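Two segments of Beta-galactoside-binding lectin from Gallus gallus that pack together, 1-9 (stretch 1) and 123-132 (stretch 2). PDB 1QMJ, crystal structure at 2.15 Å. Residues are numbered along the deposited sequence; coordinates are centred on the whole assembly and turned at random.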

ATOM      1  N   GLN A   1       9.971   3.840   7.616  1.00 64.92           N
ATOM      2  CA  GLN A   1       8.668   3.209   7.257  1.00 62.07           C
ATOM      3  C   GLN A   1       8.916   1.741   7.001  1.00 61.14           C
ATOM      4  O   GLN A   1      10.031   1.344   6.650  1.00 63.61           O
ATOM      5  N   GLY A   2       7.904   0.952   7.154  1.00 57.24           N
ATOM      6  CA  GLY A   2       8.049  -0.484   6.874  1.00 53.74           C
ATOM      7  C   GLY A   2       6.676  -1.148   6.879  1.00 50.74           C
ATOM      8  O   GLY A   2       6.274  -1.792   7.860  1.00 53.82           O
ATOM      9  N   LEU A   3       5.977  -0.982   5.774  1.00 43.53           N
ATOM     10  CA  LEU A   3       4.631  -1.543   5.630  1.00 37.32           C
ATOM     11  C   LEU A   3       4.635  -2.796   4.746  1.00 32.76           C
ATOM     12  O   LEU A   3       5.610  -3.092   4.040  1.00 30.90           O
ATOM     13  N   VAL A   4       3.521  -3.486   4.835  1.00 28.06           N
ATOM     14  CA  VAL A   4       3.270  -4.715   4.085  1.00 25.51           C
ATOM     15  C   VAL A   4       1.944  -4.588   3.344  1.00 26.09           C
ATOM     16  O   VAL A   4       0.935  -4.148   3.915  1.00 27.53           O
ATOM     17  N   VAL A   5       1.987  -4.976   2.088  1.00 25.75           N
ATOM     18  CA  VAL A   5       0.813  -4.941   1.209  1.00 23.89           C
ATOM     19  C   VAL A   5       0.506  -6.350   0.708  1.00 24.24           C
ATOM     20  O   VAL A   5       1.386  -7.040   0.172  1.00 26.45           O
ATOM     21  N   THR A   6      -0.713  -6.768   0.957  1.00 25.79           N
ATOM     22  CA  THR A   6      -1.176  -8.102   0.556  1.00 26.30           C
ATOM     23  C   THR A   6      -2.469  -7.975  -0.256  1.00 26.97           C
ATOM     24  O   THR A   6      -2.988  -6.869  -0.462  1.00 24.11           O
ATOM     25  N   GLN A   7      -2.946  -9.120  -0.697  1.00 26.64           N
ATOM     26  CA  GLN A   7      -4.173  -9.220  -1.504  1.00 29.90           C
ATOM     27  C   GLN A   7      -3.968  -8.585  -2.885  1.00 29.97           C
ATOM     28  O   GLN A   7      -4.921  -8.127  -3.529  1.00 29.35           O
ATOM     29  N   LEU A   8      -2.719  -8.568  -3.318  1.00 28.42           N
ATOM     30  CA  LEU A   8      -2.350  -8.002  -4.628  1.00 27.12           C
ATOM     31  C   LEU A   8      -2.510  -9.066  -5.711  1.00 27.65           C
ATOM     32  O   LEU A   8      -2.635 -10.265  -5.417  1.00 26.59           O
ATOM     33  N   ASP A   9      -2.500  -8.592  -6.940  1.00 27.23           N
ATOM     34  CA  ASP A   9      -2.638  -9.451  -8.119  1.00 31.98           C
ATOM     35  C   ASP A   9      -1.879  -8.852  -9.304  1.00 30.87           C
ATOM     36  O   ASP A   9      -2.394  -8.784 -10.427  1.00 33.14           O
ATOM     37  N   ASP A 123      15.788   1.181   6.522  1.00 34.53           N
ATOM     38  CA  ASP A 123      15.838   2.630   6.597  1.00 32.63           C
ATOM     39  C   ASP A 123      15.347   3.327   5.342  1.00 32.88           C
ATOM     40  O   ASP A 123      16.109   4.018   4.657  1.00 31.19           O
ATOM     41  N   PHE A 124      14.062   3.143   5.055  1.00 32.42           N
ATOM     42  CA  PHE A 124      13.424   3.757   3.899  1.00 30.34           C
ATOM     43  C   PHE A 124      12.089   4.302   4.382  1.00 30.15           C
ATOM     44  O   PHE A 124      11.404   3.670   5.192  1.00 29.68           O
ATOM     45  N   LYS A 125      11.753   5.505   3.938  1.00 31.22           N
ATOM     46  CA  LYS A 125      10.493   6.124   4.309  1.00 31.34           C
ATOM     47  C   LYS A 125       9.597   6.154   3.067  1.00 28.48           C
ATOM     48  O   LYS A 125       9.866   6.876   2.110  1.00 25.52           O
ATOM     49  N   VAL A 126       8.576   5.304   3.067  1.00 28.14           N
ATOM     50  CA  VAL A 126       7.638   5.216   1.958  1.00 28.74           C
ATOM     51  C   VAL A 126       6.760   6.469   1.920  1.00 28.71           C
ATOM     52  O   VAL A 126       6.274   6.950   2.951  1.00 27.85           O
ATOM     53  N   LYS A 127       6.569   6.993   0.722  1.00 26.77           N
ATOM     54  CA  LYS A 127       5.762   8.178   0.525  1.00 28.93           C
ATOM     55  C   LYS A 127       4.575   7.846  -0.371  1.00 25.57           C
ATOM     56  O   LYS A 127       3.530   8.478  -0.274  1.00 24.25           O
ATOM     57  N   ALA A 128       4.731   6.844  -1.230  1.00 22.93           N
ATOM     58  CA  ALA A 128       3.664   6.459  -2.142  1.00 23.68           C
ATOM     59  C   ALA A 128       3.934   5.131  -2.837  1.00 26.08           C
ATOM     60  O   ALA A 128       5.090   4.767  -3.063  1.00 26.99           O
ATOM     61  N   ILE A 129       2.858   4.407  -3.145  1.00 25.57           N
ATOM     62  CA  ILE A 129       2.912   3.130  -3.859  1.00 25.71           C
ATOM     63  C   ILE A 129       1.911   3.273  -5.004  1.00 28.13           C
ATOM     64  O   ILE A 129       0.729   3.534  -4.769  1.00 26.97           O
ATOM     65  N   LYS A 130       2.398   3.159  -6.235  1.00 28.66           N
ATOM     66  CA  LYS A 130       1.554   3.303  -7.417  1.00 30.44           C
ATOM     67  C   LYS A 130       1.494   2.024  -8.234  1.00 29.12           C
ATOM     68  O   LYS A 130       2.457   1.262  -8.270  1.00 29.62           O
ATOM     69  N   PHE A 131       0.376   1.817  -8.922  1.00 28.38           N
ATOM     70  CA  PHE A 131       0.189   0.641  -9.762  1.00 31.96           C
ATOM     71  C   PHE A 131      -0.087   1.101 -11.192  1.00 35.93           C
ATOM     72  O   PHE A 131      -0.823   2.067 -11.415  1.00 37.26           O
ATOM     73  N   SER A 132       0.560   0.452 -12.153  1.00 41.50           N
ATOM     74  CA  SER A 132       0.412   0.791 -13.564  1.00 44.91           C
ATOM     75  C   SER A 132       0.364  -0.475 -14.417  1.00 46.21           C
ATOM     76  O   SER A 132       0.573  -0.382 -15.643  1.00 48.42           O
ATOM     77  OXT SER A 132       0.098  -1.557 -13.848  1.00 49.84           O
TER

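The two ends of the chain run in roughly the same direction, 25° apart, and bury 370 Å² between them. Their backbones meet closely at one end, where the CA atoms of Gln1 and Lys125 lie 4.5 Å apart, and then separate: CA of Val5 and CA of Ile129 are 9.8 Å apart, and CA of Leu8 and CA of Phe131 10.4 Å. The contact therefore begins as a backbone hydrogen bond and continues as a layer of apolar side chains that fills the widening gap.

Asp123 directs its CB away from stretch 1 and takes no part; its OD2 is hydrogen-bonded elsewhere in the structure. At Phe124 the contribution comes from the main chain. Phe124 O accepts a hydrogen bond from the terminal Gln1 N at 2.8 Å, the only hydrogen bond between the stretches. The Phe124 side chain, chi1 t, has its CA-to-CB bond sideways and its ring leading away; its nearest atom is CB, 5.2 Å from Gln1 O.

Lys125 points away, yet it is still touched because Gln1 lies so near its backbone. Gln1 CG is 3.7 Å from Lys125 CA and also 3.7 Å from Lys125 CG. Gln1, m at both chi1 and chi2, turns its CB toward stretch 2 and lays its aliphatic portion over this part of the strand, although the residue is poorly ordered and its outer atoms should be read with caution.

Val126 points in and has the largest area covered by the other stretch of any residue in the strand. In the t rotamer, Val126 CG2 lies 3.9 Å from Gln1 CB, and Val126 CG1 lies 4.3 Å from Leu3 CD2; Val126 thus touches both Gln1 and Leu3. Gln1 CB also comes within 3.3 Å of the backbone N of Val126. Between Gln1 and Leu3, Gly2 offers no side chain to the contact.

Lys127 turns away, its NZ hydrogen-bonded elsewhere in the structure, and Ala128 is out of reach. The next inward residue is Ile129, with chi1 m and chi2 t. In this conformation Ile129 CD1 reaches both Leu3 CD1, at 3.9 Å, and Val5 CG2, at 4.0 Å. Leu3 is p at both chi angles and Val5 is t; Val4, between them, points away, as expected for alternation along an extended chain. The long Ile129 side chain, met by these two, spans a gap that the backbones leave open.

Lys130, m at chi1 and t at chi2 to chi4, is out of reach. Phe131, m at chi1, points in again and brings Phe131 CE1 to 3.9 Å from Leu8 CD2. Leu8, with chi1 m and chi2 t, approaches the ring obliquely. This last contact is purely apolar, like those of Ile129, and Ser132, which carries the C-terminal carboxylate, lies beyond it without touching stretch 1.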

ATOM      1  CB  GLN A   1       8.098   3.841   5.988  1.00 62.41           C
ATOM      2  CG  GLN A   1       7.450   5.195   6.186  1.00 66.74           C
ATOM      3  CD  GLN A   1       5.988   5.085   6.551  1.00 70.10           C
ATOM      4  OE1 GLN A   1       5.571   4.128   7.203  1.00 76.43           O
ATOM      5  NE2 GLN A   1       5.195   6.055   6.119  1.00 72.01           N
ATOM      6  CB  LEU A   3       3.664  -0.516   5.010  1.00 38.49           C
ATOM      7  CG  LEU A   3       4.224   0.253   3.809  1.00 40.84           C
ATOM      8  CD1 LEU A   3       4.168  -0.548   2.505  1.00 40.86           C
ATOM      9  CD2 LEU A   3       3.454   1.552   3.537  1.00 43.62           C
ATOM     10  CB  VAL A   4       3.191  -5.913   5.040  1.00 24.46           C
ATOM     11  CG1 VAL A   4       2.922  -7.235   4.317  1.00 21.32           C
ATOM     12  CG2 VAL A   4       4.477  -6.134   5.838  1.00 20.95           C
ATOM     13  CB  VAL A   5       1.071  -4.032   0.004  1.00 23.44           C
ATOM     14  CG1 VAL A   5      -0.211  -3.659  -0.745  1.00 20.99           C
ATOM     15  CG2 VAL A   5       1.732  -2.705   0.378  1.00 18.42           C
ATOM     16  CB  THR A   6      -1.425  -8.968   1.798  1.00 25.62           C
ATOM     17  OG1 THR A   6      -2.224  -8.264   2.739  1.00 26.33           O
ATOM     18  CG2 THR A   6      -0.130  -9.369   2.513  1.00 25.27           C
ATOM     19  CB  GLN A   7      -5.338  -8.492  -0.822  1.00 36.81           C
ATOM     20  CG  GLN A   7      -5.528  -8.883   0.644  1.00 48.05           C
ATOM     21  CD  GLN A   7      -5.896 -10.355   0.835  1.00 53.51           C
ATOM     22  OE1 GLN A   7      -6.525 -10.953  -0.038  1.00 59.83           O
ATOM     23  NE2 GLN A   7      -5.538 -10.983   1.938  1.00 55.72           N
ATOM     24  CB  LEU A   8      -0.896  -7.528  -4.624  1.00 29.16           C
ATOM     25  CG  LEU A   8      -0.666  -6.272  -3.783  1.00 28.75           C
ATOM     26  CD1 LEU A   8       0.803  -5.844  -3.749  1.00 23.92           C
ATOM     27  CD2 LEU A   8      -1.443  -5.054  -4.292  1.00 29.21           C
ATOM     28  CB  ASP A   9      -4.115  -9.596  -8.498  1.00 35.51           C
ATOM     29  CG  ASP A   9      -4.367 -10.686  -9.549  1.00 43.48           C
ATOM     30  OD1 ASP A   9      -3.373 -11.295 -10.101  1.00 46.10           O
ATOM     31  OD2 ASP A   9      -5.575 -10.994  -9.883  1.00 49.80           O
ATOM     32  CB  ASP A 123      17.257   3.067   6.942  1.00 35.36           C
ATOM     33  CG  ASP A 123      17.775   2.393   8.197  1.00 37.69           C
ATOM     34  OD1 ASP A 123      17.096   2.480   9.241  1.00 40.62           O
ATOM     35  OD2 ASP A 123      18.841   1.751   8.133  1.00 38.72           O
ATOM     36  CB  PHE A 124      13.200   2.720   2.790  1.00 25.03           C
ATOM     37  CG  PHE A 124      12.808   3.313   1.457  1.00 23.12           C
ATOM     38  CD1 PHE A 124      13.724   4.034   0.700  1.00 21.43           C
ATOM     39  CD2 PHE A 124      11.532   3.112   0.938  1.00 24.48           C
ATOM     40  CE1 PHE A 124      13.386   4.543  -0.549  1.00 19.68           C
ATOM     41  CE2 PHE A 124      11.183   3.620  -0.317  1.00 23.98           C
ATOM     42  CZ  PHE A 124      12.115   4.335  -1.059  1.00 22.96           C
ATOM     43  CB  LYS A 125      10.727   7.541   4.839  1.00 33.82           C
ATOM     44  CG  LYS A 125       9.492   8.190   5.421  1.00 38.67           C
ATOM     45  CD  LYS A 125       9.669   9.696   5.556  1.00 46.20           C
ATOM     46  CE  LYS A 125       9.767  10.380   4.194  1.00 48.21           C
ATOM     47  NZ  LYS A 125       8.530  10.218   3.366  1.00 48.19           N
ATOM     48  CB  VAL A 126       6.737   3.958   2.076  1.00 29.18           C
ATOM     49  CG1 VAL A 126       5.848   3.812   0.844  1.00 29.34           C
ATOM     50  CG2 VAL A 126       7.588   2.719   2.260  1.00 29.17           C
ATOM     51  CB  LYS A 127       6.611   9.280  -0.118  1.00 31.46           C
ATOM     52  CG  LYS A 127       6.609  10.596   0.636  1.00 41.01           C
ATOM     53  CD  LYS A 127       5.261  11.296   0.559  1.00 47.12           C
ATOM     54  CE  LYS A 127       5.303  12.650   1.257  1.00 52.33           C
ATOM     55  NZ  LYS A 127       5.683  12.521   2.697  1.00 56.18           N
ATOM     56  CB  ALA A 128       3.473   7.551  -3.188  1.00 26.52           C
ATOM     57  CB  ILE A 129       2.514   1.924  -2.966  1.00 26.43           C
ATOM     58  CG1 ILE A 129       3.506   1.791  -1.805  1.00 28.83           C
ATOM     59  CG2 ILE A 129       2.468   0.638  -3.796  1.00 24.17           C
ATOM     60  CD1 ILE A 129       3.674   0.384  -1.271  1.00 33.04           C
ATOM     61  CB  LYS A 130       2.087   4.427  -8.310  1.00 32.31           C
ATOM     62  CG  LYS A 130       2.200   5.782  -7.639  1.00 40.44           C
ATOM     63  CD  LYS A 130       2.760   6.805  -8.614  1.00 46.57           C
ATOM     64  CE  LYS A 130       2.954   8.167  -7.968  1.00 48.66           C
ATOM     65  NZ  LYS A 130       3.549   9.139  -8.934  1.00 52.01           N
ATOM     66  CB  PHE A 131      -0.957  -0.221  -9.225  1.00 32.08           C
ATOM     67  CG  PHE A 131      -0.821  -0.558  -7.765  1.00 32.89           C
ATOM     68  CD1 PHE A 131      -0.046  -1.642  -7.358  1.00 30.30           C
ATOM     69  CD2 PHE A 131      -1.422   0.242  -6.791  1.00 32.07           C
ATOM     70  CE1 PHE A 131       0.133  -1.923  -6.003  1.00 28.23           C
ATOM     71  CE2 PHE A 131      -1.250  -0.030  -5.437  1.00 30.13           C
ATOM     72  CZ  PHE A 131      -0.468  -1.116  -5.042  1.00 29.58           C
ATOM     73  CB  SER A 132       1.577   1.680 -14.003  1.00 46.39           C
ATOM     74  OG  SER A 132       1.752   2.762 -13.103  1.00 52.49           O
TER